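Local coordinates for protein glutathione s-transferase I (Zea mays, PDB 1AXD) that probably catalyses the conjugation of glutathione to electrophilic compounds, herbicides among them, and so helps to detoxify them in maize, at residues 110-115 with 132-137; 146-149 with 154-157; 169-174 with 191-196. All blocks are in the same frame, centred on the assembly; numbering follows the deposited sequence.

Contact 1 of 3, residues 110-115 with 132-137; sequences NPILFQ and DENLEK
I112 and N134 bring the two backbones nearest each other, their CA atoms 6.6 Å apart, where helix 88-122 meets helix 128-151. The axes of the short segments approach to 9.1 Å, and their N-to-C directions differ by 143°, which makes the successive helices roughly antiparallel neighbours in the helical C-terminal domain. The first helix is kinked at P111, whose ring nitrogen has no hydrogen to give to the turn before it.

I112 reaches across with its longer branch. CG1 stands beside the backbone N (chi1 -61°) and the chain is extended beyond it, so that I112 CG1 lies 3.5 Å from CB of N134 as the two side chains slide past each other in opposite directions. Farther out, I112 CD1 meets CD2 of L135 at 4.1 Å; L135 in turn touches Y179. The N134 side chain also crosses the P111 ring at about a right angle, with P111 CB 3.5 Å from N134 CG, and V130 also packs against P111.

The interface is small, 179 Å² over both segments, and comes from the I112 and L135 carbons together with the N134 side chain lying against the P111 ring. With no polar bond seen between the segments, packing rather than bond direction probably sets the fit.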
ATOM      1  N   ASN A 110      12.996  -5.203  -2.950  1.00 29.23           N
ATOM      2  CA  ASN A 110      13.049  -6.054  -1.756  1.00 31.21           C
ATOM      3  C   ASN A 110      13.821  -7.356  -1.889  1.00 27.34           C
ATOM      4  O   ASN A 110      14.678  -7.634  -1.069  1.00 24.52           O
ATOM      5  CB  ASN A 110      11.640  -6.337  -1.255  1.00 39.09           C
ATOM      6  CG  ASN A 110      11.513  -6.130   0.224  1.00 48.29           C
ATOM      7  OD1 ASN A 110      11.085  -5.075   0.673  1.00 52.45           O
ATOM      8  ND2 ASN A 110      11.908  -7.134   0.999  1.00 54.08           N
ATOM      9  N   PRO A 111      13.520  -8.175  -2.902  1.00 25.93           N
ATOM     10  CA  PRO A 111      14.274  -9.423  -3.026  1.00 25.72           C
ATOM     11  C   PRO A 111      15.731  -9.126  -3.154  1.00 26.49           C
ATOM     12  O   PRO A 111      16.538  -9.752  -2.493  1.00 29.20           O
ATOM     13  CB  PRO A 111      13.737 -10.006  -4.327  1.00 23.60           C
ATOM     14  CG  PRO A 111      12.329  -9.530  -4.345  1.00 24.40           C
ATOM     15  CD  PRO A 111      12.468  -8.093  -3.929  1.00 24.45           C
ATOM     16  N   ILE A 112      16.046  -8.131  -3.973  1.00 25.90           N
ATOM     17  CA  ILE A 112      17.407  -7.712  -4.243  1.00 23.17           C
ATOM     18  C   ILE A 112      18.156  -7.264  -3.005  1.00 23.73           C
ATOM     19  O   ILE A 112      19.180  -7.846  -2.682  1.00 26.57           O
ATOM     20  CB  ILE A 112      17.403  -6.602  -5.330  1.00 23.78           C
ATOM     21  CG1 ILE A 112      16.803  -7.163  -6.623  1.00 18.51           C
ATOM     22  CG2 ILE A 112      18.832  -6.073  -5.602  1.00 22.07           C
ATOM     23  CD1 ILE A 112      16.701  -6.146  -7.739  1.00 22.93           C
ATOM     24  N   LEU A 113      17.636  -6.272  -2.298  1.00 22.51           N
ATOM     25  CA  LEU A 113      18.295  -5.762  -1.107  1.00 17.84           C
ATOM     26  C   LEU A 113      18.609  -6.825  -0.105  1.00 20.17           C
ATOM     27  O   LEU A 113      19.594  -6.713   0.587  1.00 20.09           O
ATOM     28  CB  LEU A 113      17.470  -4.631  -0.491  1.00 17.91           C
ATOM     29  CG  LEU A 113      17.262  -3.433  -1.425  1.00 15.35           C
ATOM     30  CD1 LEU A 113      16.695  -2.251  -0.644  1.00 16.53           C
ATOM     31  CD2 LEU A 113      18.610  -3.022  -2.071  1.00 17.01           C
ATOM     32  N   PHE A 114      17.811  -7.880  -0.052  1.00 26.35           N
ATOM     33  CA  PHE A 114      18.045  -8.973   0.886  1.00 29.39           C
ATOM     34  C   PHE A 114      19.224  -9.854   0.450  1.00 32.08           C
ATOM     35  O   PHE A 114      20.127 -10.090   1.240  1.00 30.83           O
ATOM     36  CB  PHE A 114      16.770  -9.813   1.024  1.00 29.83           C
ATOM     37  CG  PHE A 114      16.972 -11.124   1.736  1.00 36.59           C
ATOM     38  CD1 PHE A 114      17.336 -11.159   3.087  1.00 37.26           C
ATOM     39  CD2 PHE A 114      16.792 -12.333   1.056  1.00 40.62           C
ATOM     40  CE1 PHE A 114      17.517 -12.373   3.752  1.00 37.05           C
ATOM     41  CE2 PHE A 114      16.971 -13.562   1.710  1.00 41.23           C
ATOM     42  CZ  PHE A 114      17.334 -13.580   3.062  1.00 41.71           C
ATOM     43  N   GLN A 115      19.205 -10.329  -0.792  1.00 33.98           N
ATOM     44  CA  GLN A 115      20.263 -11.187  -1.317  1.00 30.59           C
ATOM     45  C   GLN A 115      21.575 -10.498  -1.313  1.00 32.37           C
ATOM     46  O   GLN A 115      22.533 -11.025  -0.775  1.00 34.61           O
ATOM     47  CB  GLN A 115      19.932 -11.619  -2.748  1.00 28.67           C
ATOM     48  CG  GLN A 115      18.707 -12.489  -2.863  1.00 28.65           C
ATOM     49  CD  GLN A 115      18.863 -13.789  -2.119  1.00 29.95           C
ATOM     50  OE1 GLN A 115      19.915 -14.392  -2.132  1.00 32.12           O
ATOM     51  NE2 GLN A 115      17.805 -14.225  -1.467  1.00 36.08           N
ATOM     52  N   ASP A 132      19.281 -11.617 -10.440  1.00 34.26           N
ATOM     53  CA  ASP A 132      19.114 -11.425 -11.880  1.00 35.87           C
ATOM     54  C   ASP A 132      17.699 -11.229 -12.356  1.00 37.52           C
ATOM     55  O   ASP A 132      17.465 -10.331 -13.151  1.00 37.47           O
ATOM     56  CB  ASP A 132      19.763 -12.570 -12.663  1.00 32.42           C
ATOM     57  CG  ASP A 132      21.290 -12.510 -12.653  1.00 37.77           C
ATOM     58  OD1 ASP A 132      21.877 -11.475 -12.254  1.00 38.20           O
ATOM     59  OD2 ASP A 132      21.907 -13.511 -13.071  1.00 38.89           O
ATOM     60  N   GLU A 133      16.755 -12.037 -11.883  1.00 39.13           N
ATOM     61  CA  GLU A 133      15.379 -11.884 -12.334  1.00 42.53           C
ATOM     62  C   GLU A 133      14.715 -10.679 -11.777  1.00 41.07           C
ATOM     63  O   GLU A 133      13.934 -10.051 -12.474  1.00 45.40           O
ATOM     64  CB  GLU A 133      14.548 -13.141 -12.069  1.00 48.60           C
ATOM     65  CG  GLU A 133      14.317 -13.483 -10.624  1.00 58.86           C
ATOM     66  CD  GLU A 133      13.348 -14.639 -10.474  1.00 66.44           C
ATOM     67  OE1 GLU A 133      13.781 -15.799 -10.660  1.00 68.41           O
ATOM     68  OE2 GLU A 133      12.154 -14.385 -10.185  1.00 70.29           O
ATOM     69  N   ASN A 134      15.020 -10.322 -10.539  1.00 38.03           N
ATOM     70  CA  ASN A 134      14.417  -9.136  -9.963  1.00 34.67           C
ATOM     71  C   ASN A 134      14.967  -7.903 -10.583  1.00 33.40           C
ATOM     72  O   ASN A 134      14.275  -6.900 -10.622  1.00 32.69           O
ATOM     73  CB  ASN A 134      14.579  -9.127  -8.454  1.00 34.89           C
ATOM     74  CG  ASN A 134      13.556  -9.993  -7.775  1.00 34.72           C
ATOM     75  OD1 ASN A 134      13.880 -11.004  -7.183  1.00 38.57           O
ATOM     76  ND2 ASN A 134      12.298  -9.609  -7.890  1.00 34.49           N
ATOM     77  N   LEU A 135      16.193  -7.964 -11.090  1.00 34.09           N
ATOM     78  CA  LEU A 135      16.793  -6.812 -11.754  1.00 35.44           C
ATOM     79  C   LEU A 135      16.053  -6.564 -13.019  1.00 35.01           C
ATOM     80  O   LEU A 135      16.009  -5.436 -13.474  1.00 36.73           O
ATOM     81  CB  LEU A 135      18.282  -7.026 -12.041  1.00 33.57           C
ATOM     82  CG  LEU A 135      19.273  -6.531 -10.978  1.00 35.83           C
ATOM     83  CD1 LEU A 135      20.691  -6.970 -11.362  1.00 37.40           C
ATOM     84  CD2 LEU A 135      19.213  -4.994 -10.830  1.00 34.79           C
ATOM     85  N   GLU A 136      15.465  -7.602 -13.598  1.00 35.78           N
ATOM     86  CA  GLU A 136      14.699  -7.416 -14.819  1.00 38.03           C
ATOM     87  C   GLU A 136      13.407  -6.773 -14.464  1.00 35.78           C
ATOM     88  O   GLU A 136      13.037  -5.792 -15.077  1.00 37.57           O
ATOM     89  CB  GLU A 136      14.469  -8.743 -15.536  1.00 40.06           C
ATOM     90  CG  GLU A 136      15.745  -9.328 -16.104  1.00 53.06           C
ATOM     91  CD  GLU A 136      15.566  -9.905 -17.497  1.00 61.25           C
ATOM     92  OE1 GLU A 136      14.953  -9.227 -18.354  1.00 67.92           O
ATOM     93  OE2 GLU A 136      16.054 -11.033 -17.738  1.00 65.05           O
ATOM     94  N   LYS A 137      12.752  -7.272 -13.429  1.00 34.57           N
ATOM     95  CA  LYS A 137      11.487  -6.704 -12.998  1.00 33.22           C
ATOM     96  C   LYS A 137      11.653  -5.226 -12.718  1.00 27.49           C
ATOM     97  O   LYS A 137      10.917  -4.424 -13.263  1.00 27.07           O
ATOM     98  CB  LYS A 137      10.969  -7.468 -11.770  1.00 35.57           C
ATOM     99  CG  LYS A 137      10.756  -8.954 -12.064  1.00 41.84           C
ATOM    100  CD  LYS A 137      10.307  -9.756 -10.844  1.00 52.47           C
ATOM    101  CE  LYS A 137      10.191 -11.254 -11.172  1.00 52.63           C
ATOM    102  NZ  LYS A 137      10.030 -12.107  -9.951  1.00 57.26           N
TER

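Contact 2 of 3, residues 146-149 with 154-157; sequences EARL and YLAG
L149 and Y154 mark the closest backbone approach, with CA atoms 6.1 Å apart, as the chain leaves the last turns of helix 128-151 and folds back in the loop segment 154-157.

The polar link is made by R148, which grips the carbonyl oxygen of L155 side-on with two nitrogens. R148 NE and L155 O are 2.6 Å apart, with an N-H...O angle of 142°; R148 NH2 also stands 2.6 Å from L155 O, at 139°. Both bonds are bent because two donors converge on one atom, yet that oxygen lies almost in the guanidinium plane, at its edge. The R148 chain leaves with CG anti to the backbone N and then bends at chi2 (60°), which swings the guanidinium over to the loop. R148 NH2 also comes within 3.3 Å of A156 O. The positive charge would be expected to polarise the L155 carbonyl.

In the all-helical C-terminal domain of a glutathione S-transferase, this loop connects helix 128-151 to helix 162-165. D164 of that next helix accepts a hydrogen bond from the backbone N of L155, which therefore has its amide and its carbonyl held from two different helices. The loop is closed on itself by Y154 N bonding to G157 O at 2.9 Å. The backbone angles of G157 would jam a CB against the preceding carbonyl oxygen.

The rest of the contact is apolar. L155 starts out from the helix, but its CD1 returns to lie 3.8 Å from L149 CD2 and 4.0 Å from R148 CG. L149 CD2 also sits 3.7 Å from the carbonyl carbon of Y154, while W97 of helix 88-122 packs on both R148 and L155.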
ATOM      1  N   GLU A 146      11.582   6.636 -15.754  1.00 23.77           N
ATOM      2  CA  GLU A 146      12.372   7.438 -16.681  1.00 22.81           C
ATOM      3  C   GLU A 146      11.501   8.367 -17.504  1.00 23.87           C
ATOM      4  O   GLU A 146      11.825   9.545 -17.616  1.00 23.16           O
ATOM      5  CB  GLU A 146      13.185   6.517 -17.593  1.00 22.09           C
ATOM      6  CG  GLU A 146      14.059   7.233 -18.613  1.00 26.10           C
ATOM      7  CD  GLU A 146      15.045   8.230 -18.008  1.00 26.28           C
ATOM      8  OE1 GLU A 146      15.370   8.148 -16.799  1.00 29.44           O
ATOM      9  OE2 GLU A 146      15.509   9.102 -18.767  1.00 30.13           O
ATOM     10  N   ALA A 147      10.412   7.842 -18.071  1.00 23.23           N
ATOM     11  CA  ALA A 147       9.477   8.638 -18.877  1.00 21.13           C
ATOM     12  C   ALA A 147       8.728   9.613 -18.015  1.00 21.02           C
ATOM     13  O   ALA A 147       8.528  10.740 -18.421  1.00 23.35           O
ATOM     14  CB  ALA A 147       8.501   7.714 -19.625  1.00 17.70           C
ATOM     15  N   ARG A 148       8.323   9.174 -16.830  1.00 21.26           N
ATOM     16  CA  ARG A 148       7.595  10.009 -15.898  1.00 18.19           C
ATOM     17  C   ARG A 148       8.423  11.215 -15.544  1.00 20.34           C
ATOM     18  O   ARG A 148       7.958  12.335 -15.707  1.00 25.00           O
ATOM     19  CB  ARG A 148       7.247   9.190 -14.645  1.00 14.76           C
ATOM     20  CG  ARG A 148       6.539   9.961 -13.539  1.00 10.61           C
ATOM     21  CD  ARG A 148       5.223  10.538 -14.035  1.00 12.31           C
ATOM     22  NE  ARG A 148       4.574  11.367 -13.020  1.00 16.63           N
ATOM     23  CZ  ARG A 148       3.490  12.111 -13.234  1.00 18.57           C
ATOM     24  NH1 ARG A 148       2.918  12.137 -14.432  1.00 20.50           N
ATOM     25  NH2 ARG A 148       2.977  12.841 -12.251  1.00 18.76           N
ATOM     26  N   LEU A 149       9.667  10.987 -15.142  1.00 22.66           N
ATOM     27  CA  LEU A 149      10.571  12.055 -14.744  1.00 20.77           C
ATOM     28  C   LEU A 149      11.081  12.907 -15.880  1.00 24.45           C
ATOM     29  O   LEU A 149      11.751  13.896 -15.631  1.00 21.72           O
ATOM     30  CB  LEU A 149      11.703  11.476 -13.906  1.00 14.89           C
ATOM     31  CG  LEU A 149      11.166  10.889 -12.602  1.00  8.19           C
ATOM     32  CD1 LEU A 149      12.205   9.995 -11.924  1.00  6.17           C
ATOM     33  CD2 LEU A 149      10.735  12.033 -11.688  1.00  6.96           C
ATOM     34  N   TYR A 154       9.148  15.931 -10.571  1.00 28.71           N
ATOM     35  CA  TYR A 154       9.076  14.870  -9.585  1.00 27.19           C
ATOM     36  C   TYR A 154       8.020  13.834  -9.981  1.00 29.35           C
ATOM     37  O   TYR A 154       7.445  13.944 -11.058  1.00 30.55           O
ATOM     38  CB  TYR A 154       8.753  15.469  -8.226  1.00 25.81           C
ATOM     39  CG  TYR A 154       9.860  16.318  -7.653  1.00 27.84           C
ATOM     40  CD1 TYR A 154      10.910  15.732  -6.940  1.00 26.10           C
ATOM     41  CD2 TYR A 154       9.836  17.710  -7.779  1.00 27.03           C
ATOM     42  CE1 TYR A 154      11.902  16.497  -6.358  1.00 26.07           C
ATOM     43  CE2 TYR A 154      10.833  18.499  -7.196  1.00 28.37           C
ATOM     44  CZ  TYR A 154      11.864  17.882  -6.485  1.00 30.99           C
ATOM     45  OH  TYR A 154      12.855  18.633  -5.891  1.00 30.15           O
ATOM     46  N   LEU A 155       7.762  12.858  -9.113  1.00 28.63           N
ATOM     47  CA  LEU A 155       6.791  11.801  -9.393  1.00 24.92           C
ATOM     48  C   LEU A 155       5.331  12.250  -9.469  1.00 27.14           C
ATOM     49  O   LEU A 155       4.664  11.927 -10.433  1.00 27.26           O
ATOM     50  CB  LEU A 155       6.943  10.676  -8.366  1.00 16.48           C
ATOM     51  CG  LEU A 155       7.705   9.396  -8.715  1.00 11.96           C
ATOM     52  CD1 LEU A 155       8.453   9.485 -10.058  1.00  9.09           C
ATOM     53  CD2 LEU A 155       8.644   9.078  -7.569  1.00  5.41           C
ATOM     54  N   ALA A 156       4.840  12.973  -8.471  1.00 26.15           N
ATOM     55  CA  ALA A 156       3.449  13.412  -8.471  1.00 25.34           C
ATOM     56  C   ALA A 156       3.191  14.530  -9.412  1.00 27.27           C
ATOM     57  O   ALA A 156       2.047  14.766  -9.754  1.00 29.37           O
ATOM     58  CB  ALA A 156       3.025  13.797  -7.058  1.00 26.31           C
ATOM     59  N   GLY A 157       4.242  15.232  -9.811  1.00 28.28           N
ATOM     60  CA  GLY A 157       4.105  16.367 -10.703  1.00 30.72           C
ATOM     61  C   GLY A 157       5.322  17.252 -10.520  1.00 31.85           C
ATOM     62  O   GLY A 157       6.360  16.766 -10.104  1.00 35.10           O
TER

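Contact 3 of 3, residues 169-174 with 191-196; sequences SVTLCL and AWWSGL
W193 of helix 187-198 plugs against T171 and L172 of helix 168-174, a buried helix-to-helix contact in the helical C-terminal domain of the glutathione S-transferase fold. The closest CA atoms, those of T171 and W193, are 8.5 Å apart, a separation bridged by the W193 indole.

The first interaction is a CH-pi contact. T171 CG2 lies over one face of the indole, 3.7 Å from the centroid of the W193 six-membered ring and only 8° off the ring normal, as the two side chains come from opposite directions. Threonine's torsion explains this: chi1 of -50° sets OG1 beside the backbone N and thereby turns CG2 anti to it, toward the indole. T171 OG1 is hydrogen-bonded to Y105 OH and H167 O.

A second aromatic joins in: F175, just beyond the first segment, meets W193 edge-to-face. With an alanine at W193, the methyl of T171 would probably lose the face beneath it and L172 its edge, opening a gap between the helices.

Apolar packing at the ring edge completes the contact. L172 crosses the indole at about a right angle and stays close to the ring plane, its CG 3.8 Å from W193 CH2 and its CD2 3.7 Å from W193 CZ2.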
ATOM      1  N   SER A 169      14.608   5.574   1.672  1.00 23.14           N
ATOM      2  CA  SER A 169      15.151   4.505   2.526  1.00 21.67           C
ATOM      3  C   SER A 169      15.592   3.246   1.794  1.00 23.35           C
ATOM      4  O   SER A 169      16.610   2.681   2.164  1.00 25.05           O
ATOM      5  CB  SER A 169      14.194   4.157   3.667  1.00 16.10           C
ATOM      6  OG  SER A 169      12.972   3.662   3.161  1.00 19.17           O
ATOM      7  N   VAL A 170      14.831   2.779   0.807  1.00 20.59           N
ATOM      8  CA  VAL A 170      15.259   1.603   0.057  1.00 20.15           C
ATOM      9  C   VAL A 170      16.306   1.961  -0.959  1.00 21.11           C
ATOM     10  O   VAL A 170      17.201   1.158  -1.189  1.00 26.39           O
ATOM     11  CB  VAL A 170      14.107   0.887  -0.689  1.00 15.73           C
ATOM     12  CG1 VAL A 170      13.186   0.184   0.309  1.00 26.03           C
ATOM     13  CG2 VAL A 170      13.336   1.865  -1.567  1.00 13.08           C
ATOM     14  N   THR A 171      16.213   3.146  -1.562  1.00 20.66           N
ATOM     15  CA  THR A 171      17.177   3.551  -2.574  1.00 23.02           C
ATOM     16  C   THR A 171      18.506   3.845  -1.988  1.00 21.23           C
ATOM     17  O   THR A 171      19.503   3.561  -2.619  1.00 20.08           O
ATOM     18  CB  THR A 171      16.669   4.716  -3.427  1.00 23.76           C
ATOM     19  OG1 THR A 171      15.360   4.397  -3.903  1.00 24.74           O
ATOM     20  CG2 THR A 171      17.564   4.908  -4.664  1.00 22.53           C
ATOM     21  N   LEU A 172      18.544   4.364  -0.770  1.00 22.74           N
ATOM     22  CA  LEU A 172      19.820   4.626  -0.117  1.00 27.15           C
ATOM     23  C   LEU A 172      20.528   3.312   0.044  1.00 29.76           C
ATOM     24  O   LEU A 172      21.727   3.251  -0.182  1.00 35.00           O
ATOM     25  CB  LEU A 172      19.618   5.272   1.254  1.00 27.83           C
ATOM     26  CG  LEU A 172      19.546   6.794   1.248  1.00 30.20           C
ATOM     27  CD1 LEU A 172      19.309   7.331   2.674  1.00 30.38           C
ATOM     28  CD2 LEU A 172      20.863   7.326   0.684  1.00 28.23           C
ATOM     29  N   CYS A 173      19.793   2.263   0.408  1.00 27.64           N
ATOM     30  CA  CYS A 173      20.384   0.943   0.570  1.00 28.17           C
ATOM     31  C   CYS A 173      20.909   0.473  -0.733  1.00 29.79           C
ATOM     32  O   CYS A 173      22.031   0.009  -0.789  1.00 34.63           O
ATOM     33  CB  CYS A 173      19.362  -0.053   1.101  1.00 29.95           C
ATOM     34  SG  CYS A 173      19.035   0.094   2.850  1.00 36.89           S
ATOM     35  N   LEU A 174      20.117   0.594  -1.791  1.00 32.28           N
ATOM     36  CA  LEU A 174      20.559   0.179  -3.119  1.00 32.91           C
ATOM     37  C   LEU A 174      21.858   0.904  -3.465  1.00 35.94           C
ATOM     38  O   LEU A 174      22.786   0.281  -3.964  1.00 36.75           O
ATOM     39  CB  LEU A 174      19.480   0.511  -4.158  1.00 25.88           C
ATOM     40  CG  LEU A 174      19.838   0.287  -5.627  1.00 20.08           C
ATOM     41  CD1 LEU A 174      20.041  -1.217  -5.888  1.00 17.85           C
ATOM     42  CD2 LEU A 174      18.727   0.868  -6.524  1.00 19.30           C
ATOM     43  N   ALA A 191      19.213  11.909 -12.010  1.00 30.54           N
ATOM     44  CA  ALA A 191      19.205  13.320 -11.629  1.00 31.79           C
ATOM     45  C   ALA A 191      18.288  13.501 -10.457  1.00 30.16           C
ATOM     46  O   ALA A 191      18.672  14.116  -9.476  1.00 30.00           O
ATOM     47  CB  ALA A 191      18.753  14.175 -12.824  1.00 35.33           C
ATOM     48  N   TRP A 192      17.085  12.950 -10.576  1.00 32.69           N
ATOM     49  CA  TRP A 192      16.049  12.980  -9.542  1.00 33.07           C
ATOM     50  C   TRP A 192      16.583  12.492  -8.206  1.00 33.04           C
ATOM     51  O   TRP A 192      16.364  13.147  -7.194  1.00 34.52           O
ATOM     52  CB  TRP A 192      14.881  12.094 -10.009  1.00 29.94           C
ATOM     53  CG  TRP A 192      13.865  11.751  -8.969  1.00 26.35           C
ATOM     54  CD1 TRP A 192      12.928  12.582  -8.428  1.00 20.88           C
ATOM     55  CD2 TRP A 192      13.653  10.465  -8.378  1.00 23.90           C
ATOM     56  NE1 TRP A 192      12.145  11.893  -7.541  1.00 22.06           N
ATOM     57  CE2 TRP A 192      12.568  10.590  -7.490  1.00 25.04           C
ATOM     58  CE3 TRP A 192      14.273   9.215  -8.521  1.00 27.34           C
ATOM     59  CZ2 TRP A 192      12.085   9.511  -6.741  1.00 26.43           C
ATOM     60  CZ3 TRP A 192      13.797   8.146  -7.783  1.00 25.71           C
ATOM     61  CH2 TRP A 192      12.711   8.300  -6.904  1.00 27.80           C
ATOM     62  N   TRP A 193      17.273  11.356  -8.213  1.00 30.71           N
ATOM     63  CA  TRP A 193      17.848  10.785  -7.003  1.00 30.99           C
ATOM     64  C   TRP A 193      18.927  11.669  -6.420  1.00 32.87           C
ATOM     65  O   TRP A 193      19.088  11.693  -5.212  1.00 34.04           O
ATOM     66  CB  TRP A 193      18.408   9.394  -7.301  1.00 31.96           C
ATOM     67  CG  TRP A 193      19.114   8.777  -6.147  1.00 27.44           C
ATOM     68  CD1 TRP A 193      20.387   8.300  -6.129  1.00 23.18           C
ATOM     69  CD2 TRP A 193      18.603   8.621  -4.818  1.00 30.59           C
ATOM     70  NE1 TRP A 193      20.707   7.866  -4.868  1.00 28.15           N
ATOM     71  CE2 TRP A 193      19.631   8.054  -4.042  1.00 28.51           C
ATOM     72  CE3 TRP A 193      17.376   8.912  -4.206  1.00 31.70           C
ATOM     73  CZ2 TRP A 193      19.474   7.773  -2.685  1.00 27.63           C
ATOM     74  CZ3 TRP A 193      17.220   8.631  -2.855  1.00 29.22           C
ATOM     75  CH2 TRP A 193      18.265   8.070  -2.112  1.00 29.25           C
ATOM     76  N   SER A 194      19.684  12.359  -7.262  1.00 35.44           N
ATOM     77  CA  SER A 194      20.735  13.251  -6.777  1.00 39.00           C
ATOM     78  C   SER A 194      20.099  14.459  -6.129  1.00 38.44           C
ATOM     79  O   SER A 194      20.567  14.905  -5.087  1.00 41.09           O
ATOM     80  CB  SER A 194      21.633  13.699  -7.933  1.00 39.39           C
ATOM     81  OG  SER A 194      22.093  12.587  -8.681  1.00 47.45           O
ATOM     82  N   GLY A 195      19.036  14.977  -6.736  1.00 33.00           N
ATOM     83  CA  GLY A 195      18.367  16.132  -6.177  1.00 30.18           C
ATOM     84  C   GLY A 195      17.898  15.837  -4.771  1.00 28.99           C
ATOM     85  O   GLY A 195      18.056  16.649  -3.876  1.00 28.18           O
ATOM     86  N   LEU A 196      17.327  14.649  -4.596  1.00 30.60           N
ATOM     87  CA  LEU A 196      16.830  14.214  -3.299  1.00 31.23           C
ATOM     88  C   LEU A 196      17.950  14.032  -2.350  1.00 32.89           C
ATOM     89  O   LEU A 196      17.818  14.421  -1.210  1.00 37.09           O
ATOM     90  CB  LEU A 196      16.039  12.902  -3.417  1.00 26.40           C
ATOM     91  CG  LEU A 196      14.665  12.938  -4.096  1.00 24.63           C
ATOM     92  CD1 LEU A 196      14.119  11.515  -4.209  1.00 18.75           C
ATOM     93  CD2 LEU A 196      13.678  13.808  -3.306  1.00 20.81           C
TER

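Overall arrangement
The three contacts follow one another along the chain, each closing before the next opens, and all lie in the helical C-terminal domain. Contacts 1 and 2 both use helix 128-151, but at places whose centres are 23 Å apart, and they do not touch. Contact 3 connects to both: its centre is 17 Å from that of contact 1, where L113 packs on V170, C173 and L174, and 14 Å from that of contact 2, where L149, Y154 and L155 pack on W192. Segment 169-174 also touches W12, T15 and R16, and so carries this packing on to the N-terminal part of the chain, which belongs to the thioredoxin-like domain of the family.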